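Local coordinates for protein riboflavin kinase, putative (Trypanosoma brucei, PDB 3BNW) that probably phosphorylates riboflavin with ATP to give FMN, the riboflavin kinase step of flavin cofactor synthesis, at residues Q16-R21 with I118-E123; L58-W63 with A84-N89; G64-V69 with W109-A114. All coordinates share one frame; numbering follows the deposited sequence.

Contact 1: residues Q16-R21 with I118-E123; sequences QPFFLR and IIVLGE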
# COMPACT_ATOMS: atom_id res chain seq x y z
N GLN A 16 -1.61 -13.85 -4.35
CA GLN A 16 -0.28 -13.70 -4.93
C GLN A 16 0.36 -12.38 -4.49
O GLN A 16 -0.11 -11.31 -4.86
CB GLN A 16 -0.38 -13.77 -6.46
CG GLN A 16 0.89 -13.35 -7.22
CD GLN A 16 2.08 -14.27 -6.95
OE1 GLN A 16 2.04 -15.46 -7.26
NE2 GLN A 16 3.15 -13.71 -6.39
N PRO A 17 1.44 -12.45 -3.68
CA PRO A 17 2.12 -11.21 -3.30
C PRO A 17 2.85 -10.59 -4.48
O PRO A 17 3.20 -11.29 -5.42
CB PRO A 17 3.12 -11.66 -2.22
CG PRO A 17 2.75 -13.03 -1.86
CD PRO A 17 2.11 -13.61 -3.08
N PHE A 18 3.07 -9.29 -4.41
CA PHE A 18 3.73 -8.57 -5.49
C PHE A 18 4.45 -7.34 -4.99
O PHE A 18 4.38 -6.98 -3.81
CB PHE A 18 2.72 -8.20 -6.58
CG PHE A 18 1.68 -7.20 -6.14
CD1 PHE A 18 1.93 -5.84 -6.20
CD2 PHE A 18 0.45 -7.63 -5.67
CE1 PHE A 18 0.98 -4.92 -5.79
CE2 PHE A 18 -0.51 -6.72 -5.26
CZ PHE A 18 -0.24 -5.36 -5.32
N PHE A 19 5.16 -6.69 -5.91
CA PHE A 19 5.89 -5.47 -5.66
C PHE A 19 5.34 -4.38 -6.58
O PHE A 19 4.97 -4.67 -7.72
CB PHE A 19 7.38 -5.71 -5.94
CG PHE A 19 8.23 -4.47 -5.87
CD1 PHE A 19 8.66 -3.84 -7.03
CD2 PHE A 19 8.61 -3.94 -4.64
CE1 PHE A 19 9.45 -2.70 -6.97
CE2 PHE A 19 9.40 -2.81 -4.57
CZ PHE A 19 9.82 -2.18 -5.73
N LEU A 20 5.28 -3.15 -6.09
CA LEU A 20 4.76 -2.04 -6.87
C LEU A 20 5.56 -0.79 -6.58
O LEU A 20 5.77 -0.44 -5.41
CB LEU A 20 3.28 -1.81 -6.58
CG LEU A 20 2.52 -0.73 -7.37
CD1 LEU A 20 2.71 -0.89 -8.87
CD2 LEU A 20 1.02 -0.76 -7.01
N ARG A 21 6.03 -0.13 -7.63
CA ARG A 21 6.79 1.12 -7.49
C ARG A 21 6.12 2.19 -8.34
O ARG A 21 5.83 1.95 -9.51
CB ARG A 21 8.25 0.93 -7.93
CG ARG A 21 9.09 2.21 -7.88
CD ARG A 21 10.55 1.97 -8.27
NE ARG A 21 10.68 1.38 -9.61
CZ ARG A 21 11.14 0.15 -9.88
NH1 ARG A 21 11.53 -0.67 -8.91
NH2 ARG A 21 11.20 -0.27 -11.14
N ILE A 118 6.12 -0.48 -2.58
CA ILE A 118 5.40 -1.35 -1.64
C ILE A 118 5.51 -2.82 -2.03
O ILE A 118 5.55 -3.16 -3.21
CB ILE A 118 3.89 -0.94 -1.48
CG1 ILE A 118 3.16 -0.96 -2.82
CG2 ILE A 118 3.77 0.44 -0.84
CD1 ILE A 118 1.64 -0.93 -2.69
N ILE A 119 5.59 -3.68 -1.01
CA ILE A 119 5.41 -5.12 -1.17
C ILE A 119 4.07 -5.48 -0.51
O ILE A 119 3.89 -5.27 0.69
CB ILE A 119 6.58 -5.90 -0.53
CG1 ILE A 119 7.89 -5.60 -1.27
CG2 ILE A 119 6.30 -7.41 -0.56
CD1 ILE A 119 9.11 -6.35 -0.77
N VAL A 120 3.12 -5.97 -1.31
CA VAL A 120 1.79 -6.35 -0.82
C VAL A 120 1.79 -7.82 -0.46
O VAL A 120 1.94 -8.66 -1.34
CB VAL A 120 0.68 -6.07 -1.86
CG1 VAL A 120 -0.63 -6.68 -1.42
CG2 VAL A 120 0.50 -4.59 -2.09
N LEU A 121 1.60 -8.14 0.82
CA LEU A 121 1.76 -9.50 1.31
C LEU A 121 0.44 -10.21 1.60
O LEU A 121 0.42 -11.43 1.72
CB LEU A 121 2.64 -9.50 2.57
CG LEU A 121 4.10 -9.09 2.32
CD1 LEU A 121 4.80 -8.73 3.62
CD2 LEU A 121 4.84 -10.19 1.59
N GLY A 122 -0.66 -9.46 1.72
CA GLY A 122 -1.95 -10.11 1.91
C GLY A 122 -3.15 -9.18 1.89
O GLY A 122 -3.01 -7.95 1.83
N GLU A 123 -4.32 -9.79 2.00
CA GLU A 123 -5.59 -9.08 1.93
C GLU A 123 -6.33 -9.09 3.27
O GLU A 123 -6.34 -10.09 3.98
CB GLU A 123 -6.47 -9.69 0.85
CG GLU A 123 -6.85 -11.15 1.07
CD GLU A 123 -7.36 -11.80 -0.19
OE1 GLU A 123 -7.59 -11.06 -1.17
OE2 GLU A 123 -7.53 -13.04 -0.21

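Contact 2: residues L58-W63 with A84-N89; sequences LVVYGW and ASIGFN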
# COMPACT_ATOMS: atom_id res chain seq x y z
N LEU A 58 -10.36 -4.63 -2.90
CA LEU A 58 -9.71 -5.13 -1.69
C LEU A 58 -8.95 -4.07 -0.92
O LEU A 58 -8.44 -3.11 -1.50
CB LEU A 58 -8.70 -6.23 -2.03
CG LEU A 58 -9.19 -7.46 -2.78
CD1 LEU A 58 -7.98 -8.34 -3.12
CD2 LEU A 58 -10.23 -8.22 -1.96
N VAL A 59 -8.88 -4.27 0.40
CA VAL A 59 -7.92 -3.58 1.26
C VAL A 59 -6.79 -4.57 1.54
O VAL A 59 -7.04 -5.68 2.03
CB VAL A 59 -8.52 -3.15 2.61
CG1 VAL A 59 -7.45 -2.47 3.46
CG2 VAL A 59 -9.72 -2.23 2.39
N VAL A 60 -5.56 -4.18 1.22
CA VAL A 60 -4.40 -5.06 1.35
C VAL A 60 -3.38 -4.46 2.31
O VAL A 60 -3.53 -3.32 2.73
CB VAL A 60 -3.71 -5.32 -0.02
CG1 VAL A 60 -4.69 -6.00 -0.97
CG2 VAL A 60 -3.16 -4.04 -0.62
N TYR A 61 -2.36 -5.25 2.65
CA TYR A 61 -1.35 -4.84 3.61
C TYR A 61 0.04 -5.34 3.22
O TYR A 61 0.18 -6.24 2.40
CB TYR A 61 -1.73 -5.34 5.00
CG TYR A 61 -1.72 -6.85 5.16
CD1 TYR A 61 -0.56 -7.52 5.57
CD2 TYR A 61 -2.85 -7.60 4.91
CE1 TYR A 61 -0.54 -8.89 5.72
CE2 TYR A 61 -2.84 -8.98 5.06
CZ TYR A 61 -1.68 -9.62 5.46
OH TYR A 61 -1.65 -11.00 5.61
N GLY A 62 1.06 -4.74 3.82
CA GLY A 62 2.44 -5.17 3.59
C GLY A 62 3.45 -4.14 4.07
O GLY A 62 3.16 -3.36 4.96
N TRP A 63 4.63 -4.15 3.46
CA TRP A 63 5.70 -3.23 3.80
C TRP A 63 5.89 -2.21 2.69
O TRP A 63 5.77 -2.55 1.52
CB TRP A 63 7.02 -3.98 3.99
CG TRP A 63 7.01 -4.91 5.14
CD1 TRP A 63 6.88 -6.26 5.09
CD2 TRP A 63 7.16 -4.57 6.52
NE1 TRP A 63 6.93 -6.79 6.35
CE2 TRP A 63 7.10 -5.77 7.25
CE3 TRP A 63 7.34 -3.37 7.21
CZ2 TRP A 63 7.21 -5.81 8.64
CZ3 TRP A 63 7.45 -3.41 8.60
CH2 TRP A 63 7.38 -4.63 9.30
N ALA A 84 -3.75 -0.63 2.17
CA ALA A 84 -4.04 0.07 0.92
C ALA A 84 -5.32 -0.43 0.28
O ALA A 84 -5.63 -1.62 0.37
CB ALA A 84 -2.88 -0.08 -0.07
N SER A 85 -6.04 0.47 -0.38
CA SER A 85 -7.24 0.11 -1.12
C SER A 85 -6.94 0.07 -2.61
O SER A 85 -6.36 1.01 -3.15
CB SER A 85 -8.37 1.11 -0.84
OG SER A 85 -8.66 1.18 0.54
N ILE A 86 -7.33 -1.02 -3.26
CA ILE A 86 -7.22 -1.16 -4.71
C ILE A 86 -8.62 -1.26 -5.32
O ILE A 86 -9.31 -2.27 -5.15
CB ILE A 86 -6.39 -2.41 -5.12
CG1 ILE A 86 -4.93 -2.26 -4.67
CG2 ILE A 86 -6.43 -2.63 -6.63
CD1 ILE A 86 -4.67 -2.72 -3.26
N GLY A 87 -9.04 -0.21 -6.03
CA GLY A 87 -10.35 -0.21 -6.68
C GLY A 87 -10.50 0.85 -7.76
O GLY A 87 -9.62 1.67 -7.96
N PHE A 88 -11.64 0.82 -8.44
CA PHE A 88 -11.97 1.79 -9.49
C PHE A 88 -12.35 3.15 -8.90
O PHE A 88 -12.77 3.24 -7.74
CB PHE A 88 -13.10 1.25 -10.37
N ASN A 89 -12.19 4.19 -9.71
CA ASN A 89 -12.54 5.56 -9.32
C ASN A 89 -12.77 6.40 -10.57
O ASN A 89 -12.34 6.03 -11.67
CB ASN A 89 -11.44 6.17 -8.48

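Contact 3: residues G64-V69 with W109-A114; sequences GTVSQV and WDFYGA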
# COMPACT_ATOMS: atom_id res chain seq x y z
N GLY A 64 6.19 -0.97 3.06
CA GLY A 64 6.44 0.07 2.07
C GLY A 64 7.55 1.02 2.47
O GLY A 64 7.94 1.08 3.64
N THR A 65 8.06 1.76 1.50
CA THR A 65 9.06 2.79 1.76
C THR A 65 8.74 4.05 0.95
O THR A 65 8.02 3.98 -0.05
CB THR A 65 10.50 2.30 1.39
OG1 THR A 65 10.60 2.09 -0.02
CG2 THR A 65 10.83 1.00 2.12
N VAL A 66 9.27 5.18 1.40
CA VAL A 66 9.08 6.46 0.72
C VAL A 66 10.46 7.07 0.46
O VAL A 66 11.31 7.09 1.34
CB VAL A 66 8.18 7.42 1.54
CG1 VAL A 66 8.16 8.81 0.93
CG2 VAL A 66 6.78 6.86 1.61
N SER A 67 10.65 7.57 -0.76
CA SER A 67 11.96 8.01 -1.24
C SER A 67 11.82 9.15 -2.23
O SER A 67 10.75 9.36 -2.80
CB SER A 67 12.70 6.85 -1.92
OG SER A 67 13.05 5.82 -1.00
N GLN A 68 12.92 9.88 -2.42
CA GLN A 68 12.98 11.00 -3.36
C GLN A 68 11.86 12.02 -3.12
O GLN A 68 11.16 12.45 -4.04
CB GLN A 68 12.97 10.48 -4.81
CG GLN A 68 14.24 9.71 -5.17
CD GLN A 68 14.23 9.19 -6.60
OE1 GLN A 68 13.22 8.68 -7.09
NE2 GLN A 68 15.37 9.32 -7.28
N VAL A 69 11.70 12.41 -1.86
CA VAL A 69 10.68 13.38 -1.47
C VAL A 69 11.19 14.78 -1.84
O VAL A 69 12.29 15.15 -1.44
CB VAL A 69 10.38 13.33 0.04
CG1 VAL A 69 9.31 14.35 0.41
CG2 VAL A 69 9.95 11.92 0.43
N TRP A 109 3.92 15.38 7.30
CA TRP A 109 3.84 16.15 6.06
C TRP A 109 3.44 15.24 4.90
O TRP A 109 3.49 14.01 5.01
CB TRP A 109 5.18 16.84 5.75
CG TRP A 109 6.41 16.08 6.20
CD1 TRP A 109 7.18 16.37 7.28
CD2 TRP A 109 6.99 14.92 5.59
NE1 TRP A 109 8.21 15.46 7.38
CE2 TRP A 109 8.11 14.56 6.36
CE3 TRP A 109 6.66 14.15 4.47
CZ2 TRP A 109 8.92 13.46 6.04
CZ3 TRP A 109 7.47 13.05 4.15
CH2 TRP A 109 8.59 12.72 4.94
N ASP A 110 3.03 15.85 3.80
CA ASP A 110 2.70 15.12 2.59
C ASP A 110 3.96 14.91 1.75
O ASP A 110 4.94 15.65 1.88
CB ASP A 110 1.62 15.86 1.78
CG ASP A 110 0.23 15.67 2.37
OD1 ASP A 110 -0.15 14.51 2.65
OD2 ASP A 110 -0.49 16.67 2.52
N PHE A 111 3.92 13.91 0.88
CA PHE A 111 5.07 13.56 0.04
C PHE A 111 4.63 13.30 -1.40
O PHE A 111 5.01 12.30 -2.01
CB PHE A 111 5.84 12.36 0.62
CG PHE A 111 4.96 11.28 1.17
CD1 PHE A 111 4.51 11.33 2.48
CD2 PHE A 111 4.59 10.20 0.38
CE1 PHE A 111 3.70 10.33 3.00
CE2 PHE A 111 3.77 9.19 0.90
CZ PHE A 111 3.33 9.26 2.21
N TYR A 112 3.83 14.22 -1.94
CA TYR A 112 3.40 14.16 -3.33
C TYR A 112 4.60 14.34 -4.25
O TYR A 112 5.39 15.27 -4.07
CB TYR A 112 2.34 15.23 -3.62
CG TYR A 112 1.02 14.95 -2.94
CD1 TYR A 112 0.15 14.00 -3.44
CD2 TYR A 112 0.65 15.64 -1.78
CE1 TYR A 112 -1.06 13.74 -2.82
CE2 TYR A 112 -0.56 15.38 -1.15
CZ TYR A 112 -1.41 14.43 -1.68
OH TYR A 112 -2.62 14.16 -1.07
N GLY A 113 4.72 13.46 -5.23
CA GLY A 113 5.87 13.46 -6.14
C GLY A 113 7.03 12.61 -5.65
O GLY A 113 8.07 12.54 -6.31
N ALA A 114 6.86 11.97 -4.49
CA ALA A 114 7.86 11.06 -3.96
C ALA A 114 7.61 9.68 -4.53
O ALA A 114 6.47 9.32 -4.83
CB ALA A 114 7.77 11.01 -2.44

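Contact 1: residues Q16-R21 with I118-E123
One face of the F18 ring rests on V120: CB of V120 stands 3.9 Å from the ring centroid and 23° off the normal, a CH-pi contact displaced toward the rim at CZ and CE2. At the edge of the same ring, in its plane, lie Q16 O and L20 CB. A chi1 of 66° sets F18 CG between its backbone N and carbonyl carbon, from where the ring lies alongside the V120 side chain, both pointing the same way. The F19 ring is met at its edge, where I119 CG1 comes 3.8 Å from CD2 and R21 NH1 also lies in plane. F18-L20 and I118-V120 run antiparallel. In the hydrogen-bonded pair L20 with I118, both N to O bonds measure 2.9 Å; in F18 with V120, V120 N to F18 O is 3.0 Å and the return bond, F18 N to V120 O, is weak at 3.3 Å. L121 and G122 face Y61 in a classic beta bulge, on the side toward strand 58-69 and not 18-25. F18 also stacks on F175, and L20 packs against helix 46-52. The main-chain N and O atoms of F18, L20, I118 and V120 thus satisfy one another, which lets this pairing lie in an apolar interior.

Contact 2: residues L58-W63 with A84-N89
Backbone hydrogen bonds join L58 with I86 and V60 with A84, the two hydrogen-bonded pairs of an antiparallel arrangement in which V59 and S85 form the non-hydrogen-bonded pair. The bond from I86 N to L58 O, 2.9 Å, is nearly straight at 172°. V60 N reaches A84 O at 2.7 Å, while the bond from A84 N to V60 O, 2.8 Å, is bent to 136° at the hydrogen. L58 N to I86 O is weak, 3.4 Å. A CA-H...O contact from V59 CA to A84 O, 3.1 Å, gives A84 O a second donor beside V60 N.

Apolar contact gathers on the face bearing L58, V60, A84 and I86. V60 CG2 lies between its backbone N and carbonyl carbon, with CG1 beside N (chi1 -61°). CG2 meets A84 CB at 4.0 Å and I86 CD1 at 3.3 Å, close for two methyls, the V60 and I86 side chains crossing at about a right angle. On the opposite face, S85 OG lies 4.0 Å from V59 CG2 and is hydrogen-bonded to Y102 OH.

Strand 58-69 is an inner strand of the curled antiparallel barrel sheet, between 75-87 and 115-126, where V60 packs on V120; I86 continues onto V99 of strand 98-103, and Y61 meets helix 133-151.

Contact 3: residues G64-V69 with W109-A114
A114 N is hydrogen-bonded to F111 O at 3.1 Å, closing a type II beta turn whose two end residues, F111 and A114, are the ones V66 and V69 pack against. The turn ends the loop that leads into strand 115-126, and it meets the far part of strand 58-69 in a curled antiparallel sheet that matches the beta barrel of the flavokinase family. G113 takes the third position of the turn with phi 90°, where a CB would jam against the carbonyl O of Y112.

No conventional hydrogen bond spans the two segments, and apolar side chains supply most of the contact. A chi1 of 41° places F111 CG between the backbone N and the carbonyl carbon, and from there the ring presents one face to V66 CG2, whose nearest ring atom is CE2 at 3.9 Å. V66 CG1 approaches CD2 of the same ring at 3.9 Å; the V66 and F111 side chains cross at about a right angle. V69 reaches both ends of the turn, CG1 lying 4.0 Å from F111 CB and CG2 3.7 Å from A114 CB. F111 also meets F107 and F103, which extends the apolar cluster, and W109 packs edge-to-face with F77. Q68 O receives the A114 CA hydrogen in a long CA-H...O contact of 3.6 Å. S67 OG is hydrogen-bonded to S76 OG, whereas S67 O comes 3.4 Å from A114 CB.

All three contacts reach one antiparallel sheet. Strand 58-69 serves contacts 2 and 3 in succession, L58-V60 pairing with A84-I86 and its second half packing on 109-114, with the contact centres about 18 Å apart; the segments of these two contacts alternate along the chain. Contact 1 lies beside contact 2, centre to centre about 10 Å, because strand 115-126 is the neighbour of strand 58-69: I119 N lies 2.8 Å from W63 O and L121 N 2.9 Å from Y61 O, both probable hydrogen bonds. Contacts 1 and 3 meet more loosely, I118 CG2 packing 4.0 Å from G64 CA. Both other contacts are nested within the loop that contact 1 closes. The structure is of the apo protein, without a bound nucleotide or flavin to measure from.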